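Local coordinates for protein glycoside hydrolase family 43 (Halothermothrix orenii, PDB 4QQS) that acts as an alpha-L-arabinofuranosidase of family GH43, a five-bladed beta-propeller glycosidase probably involved in xylan breakdown, at residues 5-18 / 281-293. Residues are numbered along the deposited sequence; the frame is centred on the assembly and turned at random.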
loop_
_atom_site.group_PDB
_atom_site.type_symbol
_atom_site.label_atom_id
_atom_site.label_comp_id
_atom_site.label_asym_id
_atom_site.label_seq_id
_atom_site.Cartn_x
_atom_site.Cartn_y
_atom_site.Cartn_z
ATOM N N TYR A 5 -1.909 -13.677 18.619
ATOM C CA TYR A 5 -1.786 -12.227 18.462
ATOM C C TYR A 5 -3.140 -11.560 18.682
ATOM O O TYR A 5 -4.186 -12.174 18.476
ATOM C CB TYR A 5 -1.211 -11.841 17.089
ATOM C CG TYR A 5 -2.172 -11.962 15.922
ATOM C CD1 TYR A 5 -3.006 -10.911 15.567
ATOM C CD2 TYR A 5 -2.229 -13.123 15.154
ATOM C CE1 TYR A 5 -3.874 -11.017 14.486
ATOM C CE2 TYR A 5 -3.088 -13.233 14.073
ATOM C CZ TYR A 5 -3.912 -12.173 13.747
ATOM O OH TYR A 5 -4.760 -12.293 12.671
ATOM N N THR A 6 -3.112 -10.293 19.090
ATOM C CA THR A 6 -4.312 -9.472 19.181
ATOM C C THR A 6 -4.008 -8.159 18.490
ATOM O O THR A 6 -3.048 -7.480 18.847
ATOM C CB THR A 6 -4.718 -9.200 20.648
ATOM O OG1 THR A 6 -4.944 -10.440 21.329
ATOM C CG2 THR A 6 -5.987 -8.372 20.728
ATOM N N ASN A 7 -4.818 -7.811 17.497
ATOM C CA ASN A 7 -4.681 -6.525 16.845
ATOM C C ASN A 7 -5.050 -5.404 17.799
ATOM O O ASN A 7 -5.859 -5.603 18.701
ATOM C CB ASN A 7 -5.598 -6.446 15.626
ATOM C CG ASN A 7 -5.053 -7.183 14.433
ATOM O OD1 ASN A 7 -3.856 -7.110 14.131
ATOM N ND2 ASN A 7 -5.934 -7.870 13.719
ATOM N N PRO A 8 -4.486 -4.213 17.588
ATOM C CA PRO A 8 -3.458 -3.896 16.590
ATOM C C PRO A 8 -2.080 -4.425 17.007
ATOM O O PRO A 8 -1.668 -4.209 18.133
ATOM C CB PRO A 8 -3.448 -2.359 16.577
ATOM C CG PRO A 8 -4.748 -1.957 17.195
ATOM C CD PRO A 8 -5.008 -2.995 18.230
ATOM N N VAL A 9 -1.361 -5.093 16.114
ATOM C CA VAL A 9 -0.090 -5.714 16.467
ATOM C C VAL A 9 1.049 -4.702 16.505
ATOM O O VAL A 9 1.195 -3.879 15.594
ATOM C CB VAL A 9 0.284 -6.893 15.540
ATOM C CG1 VAL A 9 -0.681 -8.042 15.732
ATOM C CG2 VAL A 9 0.354 -6.461 14.086
ATOM N N GLY A 10 1.843 -4.759 17.567
ATOM C CA GLY A 10 3.026 -3.933 17.679
ATOM C C GLY A 10 2.811 -2.600 18.363
ATOM O O GLY A 10 3.785 -1.909 18.683
ATOM N N GLY A 11 1.554 -2.205 18.549
ATOM C CA GLY A 11 1.250 -0.936 19.174
ATOM C C GLY A 11 1.813 0.247 18.413
ATOM O O GLY A 11 2.211 1.249 19.008
ATOM N N ILE A 12 1.842 0.129 17.093
ATOM C CA ILE A 12 2.398 1.162 16.248
ATOM C C ILE A 12 1.288 2.119 15.850
ATOM O O ILE A 12 0.358 1.732 15.151
ATOM C CB ILE A 12 3.022 0.551 14.989
ATOM C CG1 ILE A 12 4.146 -0.418 15.360
ATOM C CG2 ILE A 12 3.554 1.642 14.078
ATOM C CD1 ILE A 12 4.575 -1.287 14.215
ATOM N N THR A 13 1.374 3.349 16.336
ATOM C CA THR A 13 0.375 4.362 16.060
ATOM C C THR A 13 1.043 5.565 15.412
ATOM O O THR A 13 2.261 5.613 15.252
ATOM C CB THR A 13 -0.380 4.781 17.331
ATOM O OG1 THR A 13 0.514 5.509 18.180
ATOM C CG2 THR A 13 -0.951 3.560 18.071
ATOM N N GLY A 14 0.222 6.521 14.997
ATOM C CA GLY A 14 0.712 7.697 14.303
ATOM C C GLY A 14 1.222 7.382 12.908
ATOM O O GLY A 14 2.092 8.092 12.388
ATOM N N ILE A 15 0.677 6.333 12.298
ATOM C CA ILE A 15 1.116 5.917 10.983
ATOM C C ILE A 15 -0.042 5.840 10.008
ATOM O O ILE A 15 -1.195 6.090 10.367
ATOM C CB ILE A 15 1.899 4.578 11.042
ATOM C CG1 ILE A 15 1.058 3.416 11.579
ATOM C CG2 ILE A 15 3.135 4.753 11.899
ATOM C CD1 ILE A 15 -0.012 2.831 10.663
ATOM N N GLY A 16 0.287 5.492 8.765
ATOM C CA GLY A 16 -0.679 4.994 7.808
ATOM C C GLY A 16 0.049 4.120 6.806
ATOM O O GLY A 16 1.270 4.166 6.704
ATOM N N ASP A 17 -0.689 3.319 6.060
ATOM C CA ASP A 17 -0.213 2.735 4.818
ATOM C C ASP A 17 0.909 1.717 5.074
ATOM O O ASP A 17 2.025 1.850 4.579
ATOM C CB ASP A 17 0.220 3.839 3.850
ATOM C CG ASP A 17 -0.783 4.987 3.783
ATOM O OD1 ASP A 17 -0.335 6.161 3.773
ATOM O OD2 ASP A 17 -1.998 4.719 3.746
ATOM N N PRO A 18 0.618 0.683 5.863
ATOM C CA PRO A 18 1.683 -0.246 6.258
ATOM C C PRO A 18 2.079 -1.224 5.161
ATOM O O PRO A 18 1.250 -2.003 4.706
ATOM C CB PRO A 18 1.054 -0.993 7.431
ATOM C CG PRO A 18 -0.401 -0.999 7.127
ATOM C CD PRO A 18 -0.652 0.363 6.539
ATOM N N PRO A 281 -11.939 9.731 14.067
ATOM C CA PRO A 281 -10.959 9.255 13.090
ATOM C C PRO A 281 -10.200 10.377 12.403
ATOM O O PRO A 281 -10.668 11.520 12.279
ATOM C CB PRO A 281 -11.818 8.485 12.091
ATOM C CG PRO A 281 -13.195 8.960 12.306
ATOM C CD PRO A 281 -13.306 9.319 13.717
ATOM N N GLY A 282 -9.006 10.030 11.942
ATOM C CA GLY A 282 -8.166 10.941 11.191
ATOM C C GLY A 282 -6.919 10.240 10.704
ATOM O O GLY A 282 -6.938 9.046 10.425
ATOM N N GLY A 283 -5.829 10.986 10.599
ATOM C CA GLY A 283 -4.571 10.443 10.122
ATOM C C GLY A 283 -3.790 9.557 11.081
ATOM O O GLY A 283 -2.835 8.899 10.673
ATOM N N ASP A 284 -4.188 9.517 12.346
ATOM C CA ASP A 284 -3.519 8.647 13.302
ATOM C C ASP A 284 -4.087 7.243 13.151
ATOM O O ASP A 284 -5.202 6.966 13.603
ATOM C CB ASP A 284 -3.725 9.151 14.727
ATOM C CG ASP A 284 -2.929 8.359 15.755
ATOM O OD1 ASP A 284 -2.461 7.251 15.446
ATOM O OD2 ASP A 284 -2.799 8.832 16.905
ATOM N N ARG A 285 -3.338 6.379 12.470
ATOM C CA ARG A 285 -3.749 4.998 12.263
ATOM C C ARG A 285 -2.720 4.047 12.873
ATOM O O ARG A 285 -1.632 4.455 13.296
ATOM C CB ARG A 285 -4.011 4.725 10.786
ATOM C CG ARG A 285 -5.262 5.495 10.327
ATOM C CD ARG A 285 -5.204 6.109 8.983
ATOM N NE ARG A 285 -4.022 6.922 8.730
ATOM C CZ ARG A 285 -3.699 7.253 7.500
ATOM N NH1 ARG A 285 -4.486 6.860 6.512
ATOM N NH2 ARG A 285 -2.615 7.954 7.245
ATOM N N THR A 286 -3.102 2.778 12.931
ATOM C CA THR A 286 -2.349 1.755 13.620
ATOM C C THR A 286 -2.348 0.473 12.780
ATOM O O THR A 286 -3.199 0.288 11.921
ATOM C CB THR A 286 -2.911 1.551 15.042
ATOM O OG1 THR A 286 -2.043 0.718 15.814
ATOM C CG2 THR A 286 -4.289 0.951 15.006
ATOM N N VAL A 287 -1.362 -0.386 13.010
ATOM C CA VAL A 287 -1.090 -1.551 12.192
ATOM C C VAL A 287 -1.831 -2.790 12.688
ATOM O O VAL A 287 -1.893 -3.048 13.896
ATOM C CB VAL A 287 0.434 -1.828 12.190
ATOM C CG1 VAL A 287 0.767 -3.065 11.378
ATOM C CG2 VAL A 287 1.207 -0.630 11.649
ATOM N N ASN A 288 -2.351 -3.572 11.743
ATOM C CA ASN A 288 -3.105 -4.795 12.008
ATOM C C ASN A 288 -2.727 -5.852 10.997
ATOM O O ASN A 288 -2.307 -5.532 9.880
ATOM C CB ASN A 288 -4.605 -4.562 11.870
ATOM C CG ASN A 288 -5.093 -3.421 12.714
ATOM O OD1 ASN A 288 -5.439 -3.591 13.879
ATOM N ND2 ASN A 288 -5.055 -2.232 12.158
ATOM N N ILE A 289 -2.911 -7.115 11.373
ATOM C CA ILE A 289 -2.772 -8.228 10.443
ATOM C C ILE A 289 -3.986 -9.136 10.539
ATOM O O ILE A 289 -4.634 -9.226 11.589
ATOM C CB ILE A 289 -1.478 -9.049 10.681
ATOM C CG1 ILE A 289 -1.532 -9.826 12.002
ATOM C CG2 ILE A 289 -0.249 -8.132 10.602
ATOM C CD1 ILE A 289 -0.309 -10.671 12.241
ATOM N N ASP A 290 -4.304 -9.832 9.454
ATOM C CA ASP A 290 -5.306 -10.887 9.518
ATOM C C ASP A 290 -5.110 -11.845 8.351
ATOM O O ASP A 290 -4.454 -11.526 7.361
ATOM C CB ASP A 290 -6.746 -10.319 9.542
ATOM C CG ASP A 290 -7.263 -10.014 10.950
ATOM O OD1 ASP A 290 -7.115 -10.870 11.856
ATOM O OD2 ASP A 290 -7.874 -8.925 11.132
ATOM N N ARG A 291 -5.683 -13.037 8.480
ATOM C CA ARG A 291 -5.515 -14.078 7.482
ATOM C C ARG A 291 -6.273 -13.766 6.201
ATOM O O ARG A 291 -7.423 -13.349 6.243
ATOM C CB ARG A 291 -5.950 -15.427 8.059
ATOM C CG ARG A 291 -4.940 -15.951 9.063
ATOM C CD ARG A 291 -5.356 -17.287 9.717
ATOM N NE ARG A 291 -4.177 -17.871 10.362
ATOM C CZ ARG A 291 -3.728 -17.576 11.578
ATOM N NH1 ARG A 291 -4.415 -16.801 12.403
ATOM N NH2 ARG A 291 -2.579 -18.095 11.980
ATOM N N LEU A 292 -5.586 -13.999 5.085
ATOM C CA LEU A 292 -6.076 -13.756 3.737
ATOM C C LEU A 292 -6.026 -15.088 2.996
ATOM O O LEU A 292 -5.033 -15.805 3.097
ATOM C CB LEU A 292 -5.134 -12.764 3.054
ATOM C CG LEU A 292 -5.497 -12.312 1.652
ATOM C CD1 LEU A 292 -6.704 -11.390 1.702
ATOM C CD2 LEU A 292 -4.331 -11.597 1.015
ATOM N N TYR A 293 -7.077 -15.436 2.262
ATOM C CA TYR A 293 -7.117 -16.731 1.581
ATOM C C TYR A 293 -8.085 -16.681 0.412
ATOM O O TYR A 293 -8.926 -15.799 0.328
ATOM C CB TYR A 293 -7.514 -17.846 2.562
ATOM C CG TYR A 293 -8.905 -17.692 3.146
ATOM C CD1 TYR A 293 -9.148 -16.816 4.191
ATOM C CD2 TYR A 293 -9.978 -18.441 2.663
ATOM C CE1 TYR A 293 -10.413 -16.674 4.739
ATOM C CE2 TYR A 293 -11.243 -18.322 3.218
ATOM C CZ TYR A 293 -11.461 -17.431 4.254
ATOM O OH TYR A 293 -12.718 -17.282 4.805
HETATM O O HOH W 1 -0.098 -1.506 15.757
HETATM O O HOH W 2 -1.794 8.237 4.498
HETATM O O HOH W 3 -4.446 5.991 3.703
#
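The side-chain amide of N7 docks on the backbone of I289 much as a neighbouring strand would. OD1 of N7 accepts from I289 N at 2.9 Å, while its ND2 donates to I289 O at 2.8 Å, with that oxygen almost in the amide plane (2° out). ND2 has a second acceptor in T305 O, so three bonds fix the amide's rotation. With an alanine here, I289 N and I289 O would probably be left without these mates and the cis peptide before P8 less firmly held. Beside it, Y5 lays one ring face over I289 CG1, a CH-pi contact 3.9 Å from CG1 to the centroid, and its OH donates to D290 OD1 (2.9 Å) from the anti side of a carboxylate that Y272 and T305 also hold.

The closely packed apolar part centres on V287, the residue most extensively buried by the contact. Its CG2 meets I15 CD1 at 3.8 Å and also touches I12 CB and P18 CB, with L29 of strand 26-32 closing in. T286 OG1, anti to its own N (chi1 -170°), donates to I12 O at 2.7 Å from above the carbonyl plane; water 1 accepts from I12 N and donates to this hydroxyl.

The looser, solvent side is T13 and G14. T13 CB comes near D284 OD1, and G14 N bonds that oxygen (2.8 Å), shared with T276, from above the carboxylate plane. G14 and I15 both face R285 in a G1 bulge, whose buried I15-R285 pair exchanges two backbone bonds. G16 CA lies over one face of the R285 guanidinium.

The contact thus ties the N-terminal segment of the propeller to its last four-stranded sheet. At the active-site end water 2 joins R285 NH2 to D17 OD1 and water 3 joins R285 NH1 to D17 OD2. D17, the predicted proton acceptor, also bonds T32, and the arginine probably acts on it indirectly, through water.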